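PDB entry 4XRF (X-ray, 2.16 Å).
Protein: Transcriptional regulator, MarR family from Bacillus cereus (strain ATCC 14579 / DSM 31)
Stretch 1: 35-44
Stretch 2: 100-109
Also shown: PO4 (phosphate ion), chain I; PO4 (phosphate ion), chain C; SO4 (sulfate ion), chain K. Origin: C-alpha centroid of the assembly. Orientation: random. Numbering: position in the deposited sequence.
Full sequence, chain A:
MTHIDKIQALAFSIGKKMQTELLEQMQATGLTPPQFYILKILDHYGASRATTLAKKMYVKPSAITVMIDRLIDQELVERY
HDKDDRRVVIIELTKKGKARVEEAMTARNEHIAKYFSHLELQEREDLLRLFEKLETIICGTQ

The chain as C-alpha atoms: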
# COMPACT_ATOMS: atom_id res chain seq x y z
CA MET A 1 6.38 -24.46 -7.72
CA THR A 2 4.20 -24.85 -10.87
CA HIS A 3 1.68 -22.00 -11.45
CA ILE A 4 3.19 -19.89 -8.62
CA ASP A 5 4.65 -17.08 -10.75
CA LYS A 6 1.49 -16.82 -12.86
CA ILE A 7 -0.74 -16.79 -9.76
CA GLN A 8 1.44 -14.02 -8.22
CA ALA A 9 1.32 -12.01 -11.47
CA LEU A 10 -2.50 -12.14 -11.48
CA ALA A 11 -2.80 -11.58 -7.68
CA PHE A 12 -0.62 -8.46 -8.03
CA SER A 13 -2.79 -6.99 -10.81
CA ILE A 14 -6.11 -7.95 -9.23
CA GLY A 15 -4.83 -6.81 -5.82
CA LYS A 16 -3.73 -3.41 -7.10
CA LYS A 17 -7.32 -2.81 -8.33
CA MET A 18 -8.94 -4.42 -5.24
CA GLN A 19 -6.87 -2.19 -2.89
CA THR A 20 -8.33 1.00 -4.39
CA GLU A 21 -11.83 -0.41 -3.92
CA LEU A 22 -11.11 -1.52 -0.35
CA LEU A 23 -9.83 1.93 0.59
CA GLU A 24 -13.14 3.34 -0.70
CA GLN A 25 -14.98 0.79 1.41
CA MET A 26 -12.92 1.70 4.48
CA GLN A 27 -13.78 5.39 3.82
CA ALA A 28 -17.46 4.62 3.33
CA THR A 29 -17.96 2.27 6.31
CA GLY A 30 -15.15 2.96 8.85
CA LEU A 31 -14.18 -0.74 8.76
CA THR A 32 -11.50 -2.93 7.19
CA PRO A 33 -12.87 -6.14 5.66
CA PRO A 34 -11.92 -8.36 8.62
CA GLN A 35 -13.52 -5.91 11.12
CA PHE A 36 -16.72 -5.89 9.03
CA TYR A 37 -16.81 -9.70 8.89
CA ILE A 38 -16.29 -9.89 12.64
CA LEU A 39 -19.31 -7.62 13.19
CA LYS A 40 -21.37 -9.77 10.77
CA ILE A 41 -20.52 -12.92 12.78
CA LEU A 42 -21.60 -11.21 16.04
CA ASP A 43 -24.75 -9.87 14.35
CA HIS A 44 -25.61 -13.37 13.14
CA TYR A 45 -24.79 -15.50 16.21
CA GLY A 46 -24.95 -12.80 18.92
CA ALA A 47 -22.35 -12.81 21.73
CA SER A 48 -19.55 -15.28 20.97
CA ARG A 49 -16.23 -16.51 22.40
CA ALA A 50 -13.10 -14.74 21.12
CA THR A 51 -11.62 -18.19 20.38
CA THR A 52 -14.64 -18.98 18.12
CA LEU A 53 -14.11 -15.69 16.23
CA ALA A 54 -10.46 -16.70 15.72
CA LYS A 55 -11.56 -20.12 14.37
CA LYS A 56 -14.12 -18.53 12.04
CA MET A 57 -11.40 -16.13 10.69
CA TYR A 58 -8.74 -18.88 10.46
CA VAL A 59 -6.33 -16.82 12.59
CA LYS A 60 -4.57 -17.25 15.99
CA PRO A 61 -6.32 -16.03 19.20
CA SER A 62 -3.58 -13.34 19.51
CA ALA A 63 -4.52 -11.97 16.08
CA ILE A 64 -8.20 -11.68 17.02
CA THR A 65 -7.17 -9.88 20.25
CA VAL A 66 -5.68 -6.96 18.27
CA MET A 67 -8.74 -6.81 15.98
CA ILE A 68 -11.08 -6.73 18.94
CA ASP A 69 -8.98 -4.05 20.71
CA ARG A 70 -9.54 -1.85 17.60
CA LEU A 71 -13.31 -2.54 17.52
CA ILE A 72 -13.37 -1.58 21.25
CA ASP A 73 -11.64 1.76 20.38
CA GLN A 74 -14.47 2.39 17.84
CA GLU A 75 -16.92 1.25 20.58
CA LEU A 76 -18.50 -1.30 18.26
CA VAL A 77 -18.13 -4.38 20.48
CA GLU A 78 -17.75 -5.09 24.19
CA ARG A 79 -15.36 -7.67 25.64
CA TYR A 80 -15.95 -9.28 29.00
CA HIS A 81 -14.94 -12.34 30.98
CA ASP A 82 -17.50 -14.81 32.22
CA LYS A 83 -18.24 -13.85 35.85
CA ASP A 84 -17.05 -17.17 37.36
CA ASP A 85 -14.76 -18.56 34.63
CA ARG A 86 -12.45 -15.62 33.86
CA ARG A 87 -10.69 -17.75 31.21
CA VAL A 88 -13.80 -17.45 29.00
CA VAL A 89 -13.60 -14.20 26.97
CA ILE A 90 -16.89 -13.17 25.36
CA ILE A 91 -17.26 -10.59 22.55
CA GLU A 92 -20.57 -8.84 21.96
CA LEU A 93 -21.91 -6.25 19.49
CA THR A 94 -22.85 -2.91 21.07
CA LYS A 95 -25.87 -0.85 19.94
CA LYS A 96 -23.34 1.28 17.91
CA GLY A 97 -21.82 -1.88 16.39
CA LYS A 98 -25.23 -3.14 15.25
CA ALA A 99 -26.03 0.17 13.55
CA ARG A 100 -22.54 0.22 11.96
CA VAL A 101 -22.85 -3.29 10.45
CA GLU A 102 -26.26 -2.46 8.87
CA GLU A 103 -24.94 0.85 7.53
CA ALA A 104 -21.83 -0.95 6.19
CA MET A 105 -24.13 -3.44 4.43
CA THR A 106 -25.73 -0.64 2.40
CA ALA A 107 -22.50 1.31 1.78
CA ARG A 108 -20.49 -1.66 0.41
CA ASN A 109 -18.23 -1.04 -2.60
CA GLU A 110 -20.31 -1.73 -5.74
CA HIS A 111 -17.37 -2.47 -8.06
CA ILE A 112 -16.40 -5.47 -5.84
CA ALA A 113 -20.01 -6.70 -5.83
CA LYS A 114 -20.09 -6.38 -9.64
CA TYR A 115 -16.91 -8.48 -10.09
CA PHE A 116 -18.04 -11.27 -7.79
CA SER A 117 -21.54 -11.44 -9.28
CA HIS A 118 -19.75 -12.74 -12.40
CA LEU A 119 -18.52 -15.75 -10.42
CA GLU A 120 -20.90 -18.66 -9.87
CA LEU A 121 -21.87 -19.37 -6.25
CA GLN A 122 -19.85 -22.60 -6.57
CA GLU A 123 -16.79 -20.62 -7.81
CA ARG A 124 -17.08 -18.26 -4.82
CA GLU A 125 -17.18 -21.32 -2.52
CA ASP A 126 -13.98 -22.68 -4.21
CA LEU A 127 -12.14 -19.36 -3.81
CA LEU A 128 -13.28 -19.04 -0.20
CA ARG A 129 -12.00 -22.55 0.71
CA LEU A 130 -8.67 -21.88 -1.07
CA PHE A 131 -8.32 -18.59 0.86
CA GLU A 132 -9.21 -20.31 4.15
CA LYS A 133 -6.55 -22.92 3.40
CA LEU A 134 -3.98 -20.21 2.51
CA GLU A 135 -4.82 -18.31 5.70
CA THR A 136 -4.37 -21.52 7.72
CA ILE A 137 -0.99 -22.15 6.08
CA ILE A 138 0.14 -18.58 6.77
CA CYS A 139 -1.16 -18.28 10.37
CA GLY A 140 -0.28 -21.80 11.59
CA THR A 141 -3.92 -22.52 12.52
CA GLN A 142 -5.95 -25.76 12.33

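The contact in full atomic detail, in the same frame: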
# COMPACT_ATOMS: atom_id res chain seq x y z
N GLN A 35 -12.69 -6.53 10.07
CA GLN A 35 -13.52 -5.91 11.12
C GLN A 35 -15.01 -6.04 10.77
O GLN A 35 -15.84 -6.36 11.64
CB GLN A 35 -13.18 -4.42 11.31
CG GLN A 35 -11.83 -4.13 11.96
CD GLN A 35 -11.60 -2.63 12.12
OE1 GLN A 35 -11.92 -1.85 11.22
NE2 GLN A 35 -11.05 -2.22 13.24
N PHE A 36 -15.34 -5.79 9.51
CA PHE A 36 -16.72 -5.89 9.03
C PHE A 36 -17.22 -7.32 9.20
O PHE A 36 -18.31 -7.53 9.72
CB PHE A 36 -16.84 -5.43 7.57
CG PHE A 36 -18.23 -5.58 6.99
CD1 PHE A 36 -19.36 -5.12 7.67
CD2 PHE A 36 -18.40 -6.11 5.71
CE1 PHE A 36 -20.63 -5.25 7.13
CE2 PHE A 36 -19.68 -6.21 5.15
CZ PHE A 36 -20.79 -5.79 5.87
N TYR A 37 -16.42 -8.30 8.77
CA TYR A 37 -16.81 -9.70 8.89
C TYR A 37 -16.98 -10.13 10.34
O TYR A 37 -17.92 -10.84 10.66
CB TYR A 37 -15.85 -10.66 8.17
CG TYR A 37 -16.55 -11.97 7.95
CD1 TYR A 37 -17.58 -12.07 7.01
CD2 TYR A 37 -16.25 -13.07 8.70
CE1 TYR A 37 -18.27 -13.26 6.83
CE2 TYR A 37 -16.93 -14.26 8.52
CZ TYR A 37 -17.94 -14.34 7.59
OH TYR A 37 -18.61 -15.53 7.41
N ILE A 38 -16.09 -9.68 11.21
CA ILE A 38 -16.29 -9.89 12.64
C ILE A 38 -17.67 -9.41 13.12
O ILE A 38 -18.40 -10.17 13.76
CB ILE A 38 -15.14 -9.31 13.50
CG1 ILE A 38 -13.88 -10.18 13.34
CG2 ILE A 38 -15.52 -9.30 15.00
CD1 ILE A 38 -12.58 -9.51 13.76
N LEU A 39 -18.01 -8.16 12.81
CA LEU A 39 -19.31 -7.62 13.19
C LEU A 39 -20.48 -8.43 12.60
O LEU A 39 -21.50 -8.60 13.28
CB LEU A 39 -19.44 -6.13 12.77
CG LEU A 39 -18.46 -5.13 13.41
CD1 LEU A 39 -18.80 -3.71 12.98
CD2 LEU A 39 -18.47 -5.22 14.94
N LYS A 40 -20.34 -8.92 11.36
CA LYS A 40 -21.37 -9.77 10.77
C LYS A 40 -21.55 -11.08 11.53
O LYS A 40 -22.68 -11.52 11.72
CB LYS A 40 -21.10 -10.09 9.30
CG LYS A 40 -21.24 -8.91 8.37
CD LYS A 40 -21.08 -9.34 6.92
CE LYS A 40 -22.32 -10.04 6.37
NZ LYS A 40 -22.19 -10.28 4.89
N ILE A 41 -20.44 -11.70 11.96
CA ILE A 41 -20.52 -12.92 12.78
C ILE A 41 -21.30 -12.66 14.07
O ILE A 41 -22.19 -13.43 14.43
CB ILE A 41 -19.12 -13.50 13.11
CG1 ILE A 41 -18.38 -13.87 11.82
CG2 ILE A 41 -19.24 -14.70 14.05
CD1 ILE A 41 -16.95 -14.31 12.06
N LEU A 42 -20.97 -11.57 14.76
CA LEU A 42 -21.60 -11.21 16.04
C LEU A 42 -23.05 -10.78 15.86
O LEU A 42 -23.86 -10.97 16.76
CB LEU A 42 -20.81 -10.10 16.74
CG LEU A 42 -19.38 -10.49 17.11
CD1 LEU A 42 -18.60 -9.26 17.55
CD2 LEU A 42 -19.37 -11.55 18.19
N ASP A 43 -23.36 -10.19 14.70
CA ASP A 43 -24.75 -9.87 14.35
C ASP A 43 -25.55 -11.15 14.12
O ASP A 43 -26.72 -11.22 14.49
CB ASP A 43 -24.80 -9.01 13.10
CG ASP A 43 -26.16 -8.35 12.90
OD1 ASP A 43 -26.93 -8.21 13.87
OD2 ASP A 43 -26.46 -7.95 11.75
N HIS A 44 -24.92 -12.14 13.50
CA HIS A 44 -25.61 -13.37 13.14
C HIS A 44 -25.82 -14.25 14.38
O HIS A 44 -26.96 -14.59 14.69
CB HIS A 44 -24.84 -14.09 12.02
CG HIS A 44 -25.45 -15.40 11.59
ND1 HIS A 44 -24.80 -16.26 10.74
CD2 HIS A 44 -26.62 -15.99 11.91
CE1 HIS A 44 -25.55 -17.33 10.54
NE2 HIS A 44 -26.66 -17.20 11.25
N ARG A 100 -23.65 0.15 12.92
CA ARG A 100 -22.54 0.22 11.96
C ARG A 100 -22.58 -0.92 10.93
O ARG A 100 -22.37 -0.68 9.75
CB ARG A 100 -21.17 0.26 12.66
CG ARG A 100 -20.02 0.54 11.69
CD ARG A 100 -19.92 2.01 11.26
NE ARG A 100 -19.33 2.79 12.35
CZ ARG A 100 -18.03 2.82 12.63
NH1 ARG A 100 -17.15 2.17 11.88
NH2 ARG A 100 -17.60 3.51 13.68
N VAL A 101 -22.85 -2.15 11.38
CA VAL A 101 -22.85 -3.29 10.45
C VAL A 101 -23.97 -3.17 9.39
O VAL A 101 -23.73 -3.43 8.20
CB VAL A 101 -22.74 -4.66 11.19
CG1 VAL A 101 -24.00 -5.01 11.96
CG2 VAL A 101 -22.34 -5.77 10.23
N GLU A 102 -25.15 -2.71 9.80
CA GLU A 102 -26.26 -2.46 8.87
C GLU A 102 -25.95 -1.34 7.88
O GLU A 102 -26.21 -1.48 6.67
CB GLU A 102 -27.55 -2.13 9.63
CG GLU A 102 -28.09 -3.29 10.46
CD GLU A 102 -29.33 -2.91 11.27
OE1 GLU A 102 -30.08 -2.01 10.84
OE2 GLU A 102 -29.55 -3.53 12.33
N GLU A 103 -25.41 -0.24 8.38
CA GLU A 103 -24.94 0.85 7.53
C GLU A 103 -23.86 0.38 6.54
O GLU A 103 -23.95 0.65 5.35
CB GLU A 103 -24.43 1.99 8.42
CG GLU A 103 -23.66 3.09 7.70
CD GLU A 103 -22.86 3.94 8.69
OE1 GLU A 103 -23.47 4.86 9.29
OE2 GLU A 103 -21.65 3.67 8.87
N ALA A 104 -22.87 -0.37 7.04
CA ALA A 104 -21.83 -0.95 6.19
C ALA A 104 -22.36 -1.86 5.07
O ALA A 104 -21.83 -1.86 3.96
CB ALA A 104 -20.81 -1.71 7.04
N MET A 105 -23.38 -2.64 5.40
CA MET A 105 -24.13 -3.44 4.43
C MET A 105 -24.52 -2.61 3.21
O MET A 105 -24.23 -2.98 2.07
CB MET A 105 -25.41 -3.94 5.10
CG MET A 105 -25.89 -5.31 4.69
SD MET A 105 -25.02 -6.54 5.68
CE MET A 105 -23.91 -7.17 4.43
N THR A 106 -25.18 -1.48 3.46
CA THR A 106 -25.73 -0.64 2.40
C THR A 106 -24.64 0.15 1.66
O THR A 106 -24.79 0.44 0.48
CB THR A 106 -26.81 0.33 2.93
OG1 THR A 106 -26.19 1.34 3.75
CG2 THR A 106 -27.88 -0.41 3.75
N ALA A 107 -23.56 0.48 2.36
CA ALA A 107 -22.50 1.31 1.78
C ALA A 107 -21.32 0.49 1.22
O ALA A 107 -20.23 1.03 1.01
CB ALA A 107 -22.02 2.34 2.80
N ARG A 108 -21.55 -0.79 0.95
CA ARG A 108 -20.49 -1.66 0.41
C ARG A 108 -20.05 -1.21 -0.98
O ARG A 108 -20.86 -0.70 -1.75
CB ARG A 108 -20.96 -3.12 0.35
CG ARG A 108 -22.14 -3.39 -0.58
CD ARG A 108 -22.39 -4.87 -0.77
NE ARG A 108 -22.68 -5.58 0.48
CZ ARG A 108 -21.82 -6.35 1.14
NH1 ARG A 108 -20.58 -6.52 0.69
NH2 ARG A 108 -22.19 -6.96 2.26
N ASN A 109 -18.77 -1.41 -1.30
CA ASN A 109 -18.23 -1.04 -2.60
C ASN A 109 -18.91 -1.84 -3.72
O ASN A 109 -18.91 -3.08 -3.70
CB ASN A 109 -16.70 -1.18 -2.64
CG ASN A 109 -16.12 -0.76 -3.98
OD1 ASN A 109 -15.62 0.36 -4.13
ND2 ASN A 109 -16.22 -1.64 -4.96
P PO4 I . -20.50 5.42 14.77
O1 PO4 I . -19.23 4.79 15.31
O2 PO4 I . -21.31 4.41 14.05
O3 PO4 I . -20.10 6.56 13.81
O4 PO4 I . -21.27 6.06 15.92
P PO4 C . -20.74 -13.58 3.47
O1 PO4 C . -21.00 -13.51 4.95
O2 PO4 C . -19.30 -13.94 3.22
O3 PO4 C . -21.67 -14.60 2.85
O4 PO4 C . -21.00 -12.21 2.88
S SO4 K . -19.39 -18.07 9.69
O1 SO4 K . -18.84 -19.40 10.06
O2 SO4 K . -19.96 -17.43 10.90
O3 SO4 K . -20.48 -18.22 8.69
O4 SO4 K . -18.26 -17.26 9.14
O HOH W 1 -28.67 -5.98 12.81

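Residues 35-44 lie wholly within a helix, with backbone bonds such as Lys40 N to Phe36 O (3.0 Å) and Asp43 N to Leu39 O (2.8 Å). The second stretch is helical from 100 to 106; Ala107 (phi/psi -97/19) is the first residue to leave helical values. Near this end, Thr106 OG1 donates to Glu103 O at 2.8 Å. The helix axes approach to 9.9 Å, and their N-to-C directions differ by 120°. The nearest CA atoms are those of Leu39 and Val101, 6.2 Å apart.

Around this closest backbone approach, Val101 points toward the first helix and fits as a knob among Phe36, Leu39, Lys40 and Asp43. Its CG2 lies 3.6 Å from Phe36 CE1, 3.9 Å from Leu39 CB and 3.8 Å from Lys40 CG, so a compact branched side chain meets both apolar neighbours and the aliphatic part of a lysine.

Phe36 leaves its backbone sideways, but its t rotamer (chi1 177°) brings the ring to the second stretch. Phe36 CE1 is 3.5 Å from Ala104 CB, where the small alanine lets the ring come close to the helix. Phe36 CZ meets Met105 CE at 3.7 Å, at the ring edge. The two stretches bury 381 Å² in total, with Val101 and Phe36 contributing most.

No direct hydrogen bond crosses the contact. Polar groups gather around it instead: one water donates to Asp43 OD1 (3.0 Å) and Glu102 OE2 (2.6 Å), although the acceptors within its reach outnumber its protons. Lys40 NZ and Arg108 NH2 are like charges 4.2 Å apart, so their approach is not itself attractive; Lys40 NZ also donates to O4 of a phosphate, probably from the crystallisation liquor, at 3.0 Å. Apolar packing is therefore the principal direct link.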